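Local coordinates for cleavage stimulation factor 77 (Encephalitozoon cuniculi, PDB 2UY1), which probably binds mRNA as a nuclear helical-repeat protein of the Suppressor of forked family, related to a factor of mRNA 3'-end cleavage, at residues F78-D83 / L116-G121; N291-V296 / E303-L308; G318-I323 / L449-R454; L356-F361 / T383-D388. All coordinates share one frame; numbering follows the deposited sequence.

Contact 1 of 4, residues F78-D83 / L116-G121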
# COMPACT_ATOMS: atom_id res chain seq x y z
N PHE B 78 17.44 26.19 40.88
CA PHE B 78 18.08 24.99 40.40
C PHE B 78 18.24 23.84 41.40
O PHE B 78 19.09 22.98 41.19
CB PHE B 78 19.44 25.34 39.77
CG PHE B 78 19.33 26.29 38.59
CD1 PHE B 78 19.15 25.79 37.28
CD2 PHE B 78 19.39 27.66 38.77
CE1 PHE B 78 19.05 26.65 36.19
CE2 PHE B 78 19.31 28.51 37.69
CZ PHE B 78 19.11 27.99 36.38
N GLU B 79 17.44 23.80 42.47
CA GLU B 79 17.57 22.74 43.49
C GLU B 79 17.21 21.33 42.97
O GLU B 79 17.68 20.31 43.49
CB GLU B 79 16.74 23.05 44.76
CG GLU B 79 15.19 23.05 44.55
CD GLU B 79 14.43 23.45 45.79
OE1 GLU B 79 13.36 24.11 45.66
OE2 GLU B 79 14.90 23.10 46.90
N ASN B 80 16.35 21.27 41.95
CA ASN B 80 15.88 19.98 41.42
C ASN B 80 16.76 19.49 40.27
O ASN B 80 16.51 18.41 39.73
CB ASN B 80 14.43 20.12 40.96
CG ASN B 80 13.44 19.99 42.08
OD1 ASN B 80 13.23 18.90 42.60
ND2 ASN B 80 12.79 21.09 42.45
N TYR B 81 17.77 20.30 39.91
CA TYR B 81 18.63 20.09 38.74
C TYR B 81 19.69 19.03 38.91
O TYR B 81 20.41 19.01 39.92
CB TYR B 81 19.29 21.41 38.36
CG TYR B 81 20.10 21.46 37.08
CD1 TYR B 81 19.71 20.80 35.91
CD2 TYR B 81 21.24 22.26 37.02
CE1 TYR B 81 20.47 20.89 34.74
CE2 TYR B 81 21.97 22.36 35.89
CZ TYR B 81 21.59 21.69 34.75
OH TYR B 81 22.38 21.86 33.65
N TRP B 82 19.80 18.18 37.89
CA TRP B 82 20.74 17.06 37.83
C TRP B 82 22.18 17.49 37.65
O TRP B 82 23.05 16.67 37.57
CB TRP B 82 20.38 16.09 36.69
CG TRP B 82 19.82 16.82 35.44
CD1 TRP B 82 20.51 17.24 34.34
CD2 TRP B 82 18.45 17.26 35.25
NE1 TRP B 82 19.66 17.88 33.46
CE2 TRP B 82 18.40 17.92 33.99
CE3 TRP B 82 17.27 17.16 36.02
CZ2 TRP B 82 17.20 18.48 33.49
CZ3 TRP B 82 16.10 17.71 35.52
CH2 TRP B 82 16.07 18.36 34.26
N ASP B 83 22.44 18.78 37.54
CA ASP B 83 23.82 19.22 37.50
C ASP B 83 24.10 20.31 38.53
O ASP B 83 24.94 21.18 38.32
CB ASP B 83 24.17 19.71 36.10
CG ASP B 83 25.59 19.39 35.69
OD1 ASP B 83 26.21 18.45 36.27
OD2 ASP B 83 26.08 20.06 34.77
N LEU B 116 20.76 15.53 48.72
CA LEU B 116 20.59 14.08 48.79
C LEU B 116 19.20 13.59 48.32
O LEU B 116 19.05 12.44 47.92
CB LEU B 116 20.91 13.59 50.22
CG LEU B 116 22.40 13.40 50.53
CD1 LEU B 116 22.69 13.29 52.02
CD2 LEU B 116 22.93 12.18 49.84
N GLN B 117 18.19 14.47 48.33
CA GLN B 117 16.89 14.13 47.77
C GLN B 117 16.74 14.44 46.28
O GLN B 117 15.65 14.27 45.70
CB GLN B 117 15.75 14.79 48.56
CG GLN B 117 15.05 13.85 49.55
CD GLN B 117 14.37 14.59 50.70
OE1 GLN B 117 14.13 15.81 50.61
NE2 GLN B 117 14.06 13.86 51.78
N THR B 118 17.82 14.91 45.65
CA THR B 118 17.81 15.15 44.19
C THR B 118 18.78 14.24 43.40
O THR B 118 19.99 14.16 43.71
CB THR B 118 18.00 16.64 43.80
OG1 THR B 118 19.36 17.04 44.06
CG2 THR B 118 16.99 17.53 44.56
N PRO B 119 18.25 13.53 42.39
CA PRO B 119 19.12 12.78 41.50
C PRO B 119 20.02 13.78 40.78
O PRO B 119 19.51 14.73 40.15
CB PRO B 119 18.14 12.10 40.53
CG PRO B 119 16.81 12.16 41.20
CD PRO B 119 16.83 13.40 42.03
N MET B 120 21.35 13.61 40.89
CA MET B 120 22.31 14.53 40.28
C MET B 120 23.63 13.81 40.06
O MET B 120 23.89 12.79 40.68
CB MET B 120 22.54 15.75 41.19
CG MET B 120 23.08 15.43 42.60
SD MET B 120 23.84 16.88 43.38
CE MET B 120 22.42 17.88 43.67
N GLY B 121 24.46 14.33 39.15
CA GLY B 121 25.79 13.79 38.96
C GLY B 121 26.67 14.08 40.17
O GLY B 121 26.71 15.22 40.65
O HOH W 1 17.40 15.62 39.02
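T118 meets E79 with its methyl: CG2 presses against E79 O at 3.1 Å, a tight approach. The torsion explains the choice of branch, since OG1 sits between the backbone N and the carbonyl carbon (chi1 72°) and hydrogen-bonds A115 O, just ahead of the segment, which leaves the apolar branch to face 78-83. P119 follows, its rigid ring packed on R159 and Y160 of helix 150-167, while its carbonyl does the polar work. P119 O takes a CA-H contact from W82 CA at 3.5 Å and also accepts a hydrogen bond from a water, 2.6 Å away. The same water donates to N80 O at 3.0 Å and lies in the plane of the W82 indole, at its edge. The first segment turns beside it as a type I beta turn from F78 to Y81. M120 sets its CA over W82 O, and its thioether chain continues onto Y85 and F88 of helix 85-90. At G121 the backbone N donates to W82 O over 3.2 Å in a nearly straight bond (167° at the hydrogen). W82 itself lodges against F200 and Y204, edge-to-face. The two loops are thus joined mainly through main-chain carbonyls: W82 O takes an N-H and a weaker CA-H, and the water bridges P119 O and N80 O, which also accepts from R197. These carbonyls find partners without regular strand pairing.

Contact 2 of 4, residues N291-V296 / E303-L308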
# COMPACT_ATOMS: atom_id res chain seq x y z
N ASN B 291 -9.17 23.84 9.83
CA ASN B 291 -9.04 23.92 11.27
C ASN B 291 -9.91 24.96 11.96
O ASN B 291 -10.39 24.77 13.09
CB ASN B 291 -7.56 23.93 11.69
CG ASN B 291 -6.98 22.45 11.77
OD1 ASN B 291 -7.37 21.67 12.62
ND2 ASN B 291 -6.13 22.11 10.84
N HIS B 292 -10.24 25.98 11.17
CA HIS B 292 -11.10 27.08 11.56
C HIS B 292 -12.49 26.56 11.52
O HIS B 292 -13.21 26.70 12.51
CB HIS B 292 -10.90 28.28 10.60
CG HIS B 292 -11.70 29.50 10.96
ND1 HIS B 292 -11.91 30.64 10.27
CD2 HIS B 292 -12.33 29.66 12.18
CE1 HIS B 292 -12.67 31.47 11.07
NE2 HIS B 292 -12.91 30.85 12.21
N LEU B 293 -12.87 25.85 10.45
CA LEU B 293 -14.18 25.17 10.41
C LEU B 293 -14.39 24.24 11.59
O LEU B 293 -15.51 24.20 12.14
CB LEU B 293 -14.43 24.38 9.08
CG LEU B 293 -14.71 25.22 7.83
CD1 LEU B 293 -14.51 24.36 6.58
CD2 LEU B 293 -16.09 25.81 7.83
N ASN B 294 -13.34 23.46 11.94
CA ASN B 294 -13.39 22.52 13.08
C ASN B 294 -13.64 23.22 14.38
O ASN B 294 -14.44 22.73 15.22
CB ASN B 294 -12.08 21.73 13.27
CG ASN B 294 -12.12 20.80 14.49
OD1 ASN B 294 -12.88 19.85 14.53
ND2 ASN B 294 -11.29 21.08 15.48
N TYR B 295 -12.93 24.33 14.56
CA TYR B 295 -13.12 25.24 15.71
C TYR B 295 -14.60 25.64 15.85
O TYR B 295 -15.21 25.51 16.93
CB TYR B 295 -12.22 26.50 15.60
CG TYR B 295 -12.55 27.57 16.66
CD1 TYR B 295 -11.79 27.68 17.84
CD2 TYR B 295 -13.67 28.41 16.53
CE1 TYR B 295 -12.10 28.66 18.82
CE2 TYR B 295 -14.03 29.32 17.58
CZ TYR B 295 -13.23 29.46 18.68
OH TYR B 295 -13.54 30.40 19.67
N VAL B 296 -15.16 26.12 14.75
CA VAL B 296 -16.53 26.59 14.73
C VAL B 296 -17.53 25.48 14.95
O VAL B 296 -18.48 25.69 15.68
CB VAL B 296 -16.85 27.44 13.48
CG1 VAL B 296 -18.34 27.79 13.42
CG2 VAL B 296 -16.04 28.69 13.48
N GLU B 303 -24.91 24.57 12.33
CA GLU B 303 -25.38 25.71 11.53
C GLU B 303 -24.32 26.86 11.35
O GLU B 303 -24.22 27.37 10.30
CB GLU B 303 -26.80 26.17 11.92
CG GLU B 303 -27.91 25.11 11.57
CD GLU B 303 -28.62 25.28 10.19
OE1 GLU B 303 -27.97 25.20 9.11
OE2 GLU B 303 -29.89 25.45 10.19
N LEU B 304 -23.47 27.17 12.34
CA LEU B 304 -22.39 28.15 12.16
C LEU B 304 -21.15 27.64 11.40
O LEU B 304 -20.49 28.43 10.66
CB LEU B 304 -21.96 28.79 13.51
CG LEU B 304 -22.76 30.03 14.00
CD1 LEU B 304 -22.43 30.40 15.40
CD2 LEU B 304 -22.53 31.21 13.09
N PHE B 305 -20.82 26.35 11.58
CA PHE B 305 -19.89 25.61 10.65
C PHE B 305 -20.32 25.87 9.19
O PHE B 305 -19.53 26.22 8.34
CB PHE B 305 -19.86 24.08 10.96
CG PHE B 305 -19.22 23.22 9.88
CD1 PHE B 305 -17.87 22.93 9.93
CD2 PHE B 305 -19.97 22.72 8.85
CE1 PHE B 305 -17.27 22.19 8.93
CE2 PHE B 305 -19.41 21.94 7.85
CZ PHE B 305 -18.06 21.68 7.88
N ARG B 306 -21.61 25.71 8.96
CA ARG B 306 -22.24 25.82 7.65
C ARG B 306 -22.20 27.22 7.08
O ARG B 306 -21.95 27.42 5.89
CB ARG B 306 -23.67 25.34 7.77
CG ARG B 306 -23.75 23.84 7.55
CD ARG B 306 -25.13 23.37 7.65
NE ARG B 306 -25.17 21.93 7.82
CZ ARG B 306 -26.21 21.27 8.29
NH1 ARG B 306 -27.28 21.92 8.68
NH2 ARG B 306 -26.17 19.97 8.38
N LYS B 307 -22.41 28.19 7.96
CA LYS B 307 -22.27 29.60 7.61
C LYS B 307 -20.85 30.00 7.31
O LYS B 307 -20.62 30.76 6.38
CB LYS B 307 -22.83 30.47 8.73
CG LYS B 307 -22.43 31.93 8.68
CD LYS B 307 -23.40 32.73 9.53
CE LYS B 307 -23.47 34.20 9.10
NZ LYS B 307 -22.44 34.95 9.84
N LEU B 308 -19.88 29.53 8.09
CA LEU B 308 -18.46 29.85 7.80
C LEU B 308 -17.96 29.26 6.46
O LEU B 308 -17.19 29.89 5.73
CB LEU B 308 -17.55 29.39 8.95
CG LEU B 308 -16.05 29.57 8.71
CD1 LEU B 308 -15.71 31.03 8.54
CD2 LEU B 308 -15.15 28.96 9.78
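L308 reaches across to H292 and lays its CD2 methyl on the imidazole, 3.6 Å from the ring centroid and only 4° off the normal, a CH-pi contact over the middle of the face. The first torsion of L308 sets CG anti to the backbone N (chi1 176°). The same CD2 methyl touches V296 CG2 at 3.8 Å as well as L293 CD2. V296 is short and beta-branched, which suits a place where the backbones come near each other: its CG1 lies on the main chain of 303-308, 3.4 Å from F305 N, and also rests on L304 CB. On the other flank L293 CB packs on F305 CE1 at 3.6 Å, and L293 O lies in the plane of that phenyl ring at its edge, 3.5 Å from CD1. A flat aromatic fits here because its C-H rim can face a carbonyl while its carbon atoms serve the apolar seam. A second shell holds the first in position. H292 NE2 is hydrogen-bonded to E259, and this bond and the nearby Y262 ring would restrain the imidazole that receives L308. C325 of helix 319-333 packs on both L293 and F305. Segments 291-296 and 303-308 run antiparallel, at 153° with axes 8.8 Å apart, and lie on the successive helices 282-300 and 302-311; this helical hairpin is covered on one side by helix 319-333, to which R306 adds a salt bridge with E329.

Contact 3 of 4, residues G318-I323 / L449-R454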
# COMPACT_ATOMS: atom_id res chain seq x y z
N GLY B 318 -9.17 25.19 -1.41
CA GLY B 318 -8.64 24.01 -2.12
C GLY B 318 -9.59 22.83 -2.16
O GLY B 318 -10.65 22.84 -1.50
N PRO B 319 -9.21 21.78 -2.90
CA PRO B 319 -9.92 20.49 -2.96
C PRO B 319 -10.17 19.88 -1.57
O PRO B 319 -11.26 19.40 -1.30
CB PRO B 319 -8.96 19.59 -3.77
CG PRO B 319 -8.19 20.56 -4.61
CD PRO B 319 -7.97 21.76 -3.72
N HIS B 320 -9.19 19.92 -0.69
CA HIS B 320 -9.32 19.29 0.63
C HIS B 320 -10.47 19.82 1.48
O HIS B 320 -10.94 19.13 2.36
CB HIS B 320 -8.04 19.52 1.43
CG HIS B 320 -6.87 18.73 0.94
ND1 HIS B 320 -5.92 19.01 0.02
CD2 HIS B 320 -6.60 17.47 1.40
CE1 HIS B 320 -5.09 17.93 -0.05
NE2 HIS B 320 -5.50 17.01 0.81
N VAL B 321 -10.81 21.09 1.30
CA VAL B 321 -11.71 21.79 2.22
C VAL B 321 -13.10 21.32 1.89
O VAL B 321 -13.89 21.12 2.77
CB VAL B 321 -11.56 23.39 2.09
CG1 VAL B 321 -12.64 24.17 2.93
CG2 VAL B 321 -10.21 23.80 2.55
N PHE B 322 -13.33 21.03 0.62
CA PHE B 322 -14.60 20.47 0.16
C PHE B 322 -14.77 19.04 0.63
O PHE B 322 -15.85 18.66 0.98
CB PHE B 322 -14.66 20.44 -1.37
CG PHE B 322 -14.73 21.81 -2.03
CD1 PHE B 322 -15.95 22.44 -2.22
CD2 PHE B 322 -13.57 22.44 -2.48
CE1 PHE B 322 -16.03 23.69 -2.85
CE2 PHE B 322 -13.63 23.69 -3.13
CZ PHE B 322 -14.87 24.30 -3.33
N ILE B 323 -13.72 18.21 0.51
CA ILE B 323 -13.71 16.82 0.95
C ILE B 323 -13.88 16.75 2.46
O ILE B 323 -14.62 15.92 2.97
CB ILE B 323 -12.37 16.12 0.58
CG1 ILE B 323 -12.05 16.18 -0.93
CG2 ILE B 323 -12.27 14.70 1.16
CD1 ILE B 323 -10.62 15.61 -1.27
N LEU B 449 -5.82 14.16 5.81
CA LEU B 449 -5.32 13.36 4.71
C LEU B 449 -3.81 13.66 4.48
O LEU B 449 -3.04 13.55 5.42
CB LEU B 449 -6.15 13.62 3.47
CG LEU B 449 -7.65 13.26 3.72
CD1 LEU B 449 -8.40 13.40 2.46
CD2 LEU B 449 -7.77 11.83 4.23
N ASP B 450 -3.43 14.04 3.26
CA ASP B 450 -2.03 14.32 2.92
C ASP B 450 -1.67 15.82 3.05
O ASP B 450 -0.50 16.24 2.84
CB ASP B 450 -1.77 13.84 1.49
CG ASP B 450 -2.55 14.59 0.49
OD1 ASP B 450 -3.81 14.44 0.50
OD2 ASP B 450 -1.90 15.34 -0.30
N LEU B 451 -2.69 16.62 3.37
CA LEU B 451 -2.51 18.00 3.74
C LEU B 451 -1.93 18.05 5.17
O LEU B 451 -2.63 17.75 6.13
CB LEU B 451 -3.86 18.69 3.74
CG LEU B 451 -3.92 20.22 3.77
CD1 LEU B 451 -3.10 20.83 2.62
CD2 LEU B 451 -5.39 20.59 3.65
N LYS B 452 -0.65 18.38 5.28
CA LYS B 452 0.11 18.30 6.53
C LYS B 452 0.80 19.62 6.84
O LYS B 452 1.04 20.37 5.93
CB LYS B 452 1.15 17.17 6.45
CG LYS B 452 0.48 15.79 6.49
CD LYS B 452 1.40 14.66 6.36
CE LYS B 452 0.60 13.33 6.47
NZ LYS B 452 1.47 12.14 6.59
N ILE B 453 1.06 19.89 8.12
CA ILE B 453 1.87 21.03 8.60
C ILE B 453 3.34 20.80 8.11
O ILE B 453 3.87 19.73 8.31
CB ILE B 453 1.75 21.13 10.16
CG1 ILE B 453 0.33 21.56 10.60
CG2 ILE B 453 2.77 22.07 10.80
CD1 ILE B 453 0.02 21.34 12.14
N ARG B 454 3.98 21.82 7.51
CA ARG B 454 5.16 21.64 6.62
C ARG B 454 6.45 22.49 6.81
O ARG B 454 6.91 23.05 5.80
CB ARG B 454 4.75 21.88 5.14
CG ARG B 454 4.10 20.68 4.41
CD ARG B 454 5.09 19.57 4.12
NE ARG B 454 4.50 18.23 4.21
CZ ARG B 454 4.14 17.49 3.16
NH1 ARG B 454 4.30 17.96 1.92
NH2 ARG B 454 3.61 16.27 3.34
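The imidazole of H320 is covered on one face by L451 and met at its edge by D450. L451 CB stands 3.7 Å above the ring plane, displaced from the centre toward the rim, and makes a CH-pi contact; its CD2 methyl slides to the base of the ring, 3.6 Å from H320 CG. At the edge, H320 NE2 donates to D450 OD1 over 3.1 Å, with 155° at the hydrogen. The oxygen lies almost in the ring plane, where the N-H points, but the carboxylate is turned: the N-H meets OD1 from above the carboxylate plane, 48° out of it. In D450, chi1 of 65° sets CG between the backbone N and the carbonyl carbon, and the carboxylate then reaches the histidine although CB sets off along another course. L449 CB borders the same edge at 4.4 Å from H320 NE2, and further on L449 CD1 approaches I323 CG2 at 4.3 Å, a loose touch between branched chains. Around these atoms I290 of helix 282-300 packs on both H320 and L451, while L355 of helix 354-367 packs on H320 and I323. A histidine suits the place because it offers an apolar face to leucine and an N-H to an acid at once. The geometry is consistent with a proton on NE2, and the nearby carboxylate may raise the ring's affinity for a second one. H320 lies in the first turn of helix 319-333, to which the chain after helix 434-446 is thereby tied.

Contact 4 of 4, residues L356-F361 / T383-D388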
# COMPACT_ATOMS: atom_id res chain seq x y z
N LEU B 356 -9.79 14.77 -5.48
CA LEU B 356 -11.24 14.88 -5.23
C LEU B 356 -11.99 13.78 -6.01
O LEU B 356 -13.04 13.28 -5.56
CB LEU B 356 -11.68 16.29 -5.71
CG LEU B 356 -12.77 17.32 -5.40
CD1 LEU B 356 -13.14 17.52 -3.94
CD2 LEU B 356 -12.20 18.63 -5.89
N LYS B 357 -11.52 13.49 -7.23
CA LYS B 357 -12.16 12.48 -8.07
C LYS B 357 -12.14 11.09 -7.39
O LYS B 357 -13.20 10.42 -7.25
CB LYS B 357 -11.50 12.44 -9.44
CG LYS B 357 -11.77 13.67 -10.31
CD LYS B 357 -11.04 13.53 -11.69
CE LYS B 357 -10.92 14.94 -12.39
NZ LYS B 357 -9.71 14.91 -13.34
N GLU B 358 -10.97 10.71 -6.90
CA GLU B 358 -10.79 9.44 -6.19
C GLU B 358 -11.47 9.37 -4.84
O GLU B 358 -12.08 8.35 -4.52
CB GLU B 358 -9.29 9.10 -6.05
CG GLU B 358 -8.99 7.77 -5.29
CD GLU B 358 -7.53 7.32 -5.39
OE1 GLU B 358 -7.01 7.04 -6.51
OE2 GLU B 358 -6.91 7.14 -4.32
N GLU B 359 -11.36 10.44 -4.04
CA GLU B 359 -11.93 10.46 -2.72
C GLU B 359 -13.43 10.53 -2.82
O GLU B 359 -14.04 10.00 -1.95
CB GLU B 359 -11.43 11.64 -1.86
CG GLU B 359 -9.97 11.58 -1.39
CD GLU B 359 -9.67 10.43 -0.42
OE1 GLU B 359 -10.55 10.13 0.38
OE2 GLU B 359 -8.55 9.83 -0.45
N PHE B 360 -13.99 11.19 -3.85
CA PHE B 360 -15.45 11.23 -4.11
C PHE B 360 -15.94 9.84 -4.52
O PHE B 360 -16.94 9.41 -4.02
CB PHE B 360 -15.77 12.19 -5.27
CG PHE B 360 -17.25 12.54 -5.47
CD1 PHE B 360 -18.23 12.15 -4.59
CD2 PHE B 360 -17.63 13.36 -6.57
CE1 PHE B 360 -19.56 12.49 -4.78
CE2 PHE B 360 -18.94 13.69 -6.77
CZ PHE B 360 -19.92 13.24 -5.90
N PHE B 361 -15.30 9.20 -5.49
CA PHE B 361 -15.75 7.90 -5.91
C PHE B 361 -15.69 6.89 -4.79
O PHE B 361 -16.64 6.14 -4.61
CB PHE B 361 -15.02 7.40 -7.16
CG PHE B 361 -15.32 5.95 -7.48
CD1 PHE B 361 -16.62 5.57 -7.92
CD2 PHE B 361 -14.34 4.97 -7.27
CE1 PHE B 361 -16.96 4.20 -8.15
CE2 PHE B 361 -14.67 3.58 -7.53
CZ PHE B 361 -16.01 3.24 -7.99
N THR B 383 -7.90 6.70 -11.55
CA THR B 383 -6.66 6.18 -11.10
C THR B 383 -6.78 4.66 -11.12
O THR B 383 -7.89 4.17 -11.22
CB THR B 383 -6.39 6.67 -9.63
OG1 THR B 383 -7.49 6.25 -8.81
CG2 THR B 383 -6.22 8.21 -9.56
N SER B 384 -5.66 3.93 -11.02
CA SER B 384 -5.69 2.46 -10.94
C SER B 384 -6.47 2.06 -9.73
O SER B 384 -7.11 1.05 -9.78
CB SER B 384 -4.33 1.76 -10.75
OG SER B 384 -3.38 2.15 -11.70
N ARG B 385 -6.35 2.81 -8.63
CA ARG B 385 -7.03 2.44 -7.40
C ARG B 385 -8.56 2.54 -7.57
O ARG B 385 -9.23 1.70 -7.07
CB ARG B 385 -6.59 3.26 -6.21
CG ARG B 385 -7.14 2.71 -4.90
CD ARG B 385 -7.20 3.79 -3.84
NE ARG B 385 -7.21 3.19 -2.51
CZ ARG B 385 -6.99 3.85 -1.38
NH1 ARG B 385 -6.75 5.16 -1.39
NH2 ARG B 385 -7.02 3.18 -0.22
N MET B 386 -9.07 3.52 -8.32
CA MET B 386 -10.49 3.69 -8.60
C MET B 386 -10.93 2.51 -9.47
O MET B 386 -11.85 1.83 -9.12
CB MET B 386 -10.76 5.02 -9.35
CG MET B 386 -10.72 6.27 -8.44
SD MET B 386 -10.62 7.79 -9.47
CE MET B 386 -12.38 7.86 -9.97
N TRP B 387 -10.23 2.27 -10.58
CA TRP B 387 -10.43 1.01 -11.38
C TRP B 387 -10.47 -0.27 -10.54
O TRP B 387 -11.45 -1.05 -10.59
CB TRP B 387 -9.36 0.90 -12.48
CG TRP B 387 -9.66 1.66 -13.78
CD1 TRP B 387 -8.94 2.70 -14.32
CD2 TRP B 387 -10.74 1.42 -14.67
NE1 TRP B 387 -9.51 3.11 -15.50
CE2 TRP B 387 -10.62 2.33 -15.73
CE3 TRP B 387 -11.80 0.48 -14.70
CZ2 TRP B 387 -11.52 2.35 -16.79
CZ3 TRP B 387 -12.69 0.53 -15.73
CH2 TRP B 387 -12.56 1.48 -16.74
N ASP B 388 -9.43 -0.53 -9.77
CA ASP B 388 -9.40 -1.73 -8.92
C ASP B 388 -10.49 -1.83 -7.83
O ASP B 388 -10.99 -2.95 -7.56
CB ASP B 388 -8.08 -1.88 -8.24
CG ASP B 388 -6.94 -2.02 -9.21
OD1 ASP B 388 -7.19 -2.28 -10.39
OD2 ASP B 388 -5.79 -1.90 -8.77
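M386 lies with its sulfur against E358 and also completes an unusual capping box. SD is 3.7 Å from E358 CA and accepts a weak hydrogen bond from T383 N at 3.6 Å, where glutamate more often supplies an oxygen. In return T383 OG1, at the N-cap, accepts from M386 N over 3.2 Å. The hydroxyl is used twice, for it donates to E358 OE1; the modelled separation of 2.5 Å is very short, and its exact value is doubtful. E358 reaches this point with CG anti to the backbone N (chi1 179°) and an extended chain, and a long acid is suited to span the gap. Its other oxygen, OE2, makes a salt bridge with R385 NH1 at 3.5 Å, lying in the guanidinium plane at its edge although the two flat groups stand 82° apart. On the apolar side M386 bends at its end and CE packs on F361 CB at 3.9 Å, while M386 CG approaches ring atom CD2. The helix N-terminus and R385 would both be expected to stabilise a negative E358. Segments 356-361 and 384-388 run nearly parallel, 20° apart with axes 10.1 Å from each other; between their helices, 354-367 and 384-397, the chain forms helix 370-379. That helix packs on F361 through A373 and L376, and its F377 meets the F361 ring. W387, edge-to-face with F377, also packs on Q409, K410 and A413 of helix 400-415.

How the contacts relate
Contact 1 stands apart on one side of the chain's centre, its centre about 49 Å from that of contact 2, 47 Å from that of contact 3 and 59 Å from that of contact 4. The other three form a connected series along the helical array. Contacts 2 and 3 have centres about 16 Å apart and touch where L293 CD1 packs on V321 CG1 at 4.1 Å. Contacts 3 and 4, with centres about 17 Å apart, meet more closely, with I323 CG1 3.5 Å from L356 CD1. Helix 319-333, which carries one segment of contact 3, touches both neighbours. Contact 3 spans the longest separation in sequence and encloses contact 4, whereas contacts 2 and 4 join helices close in the chain.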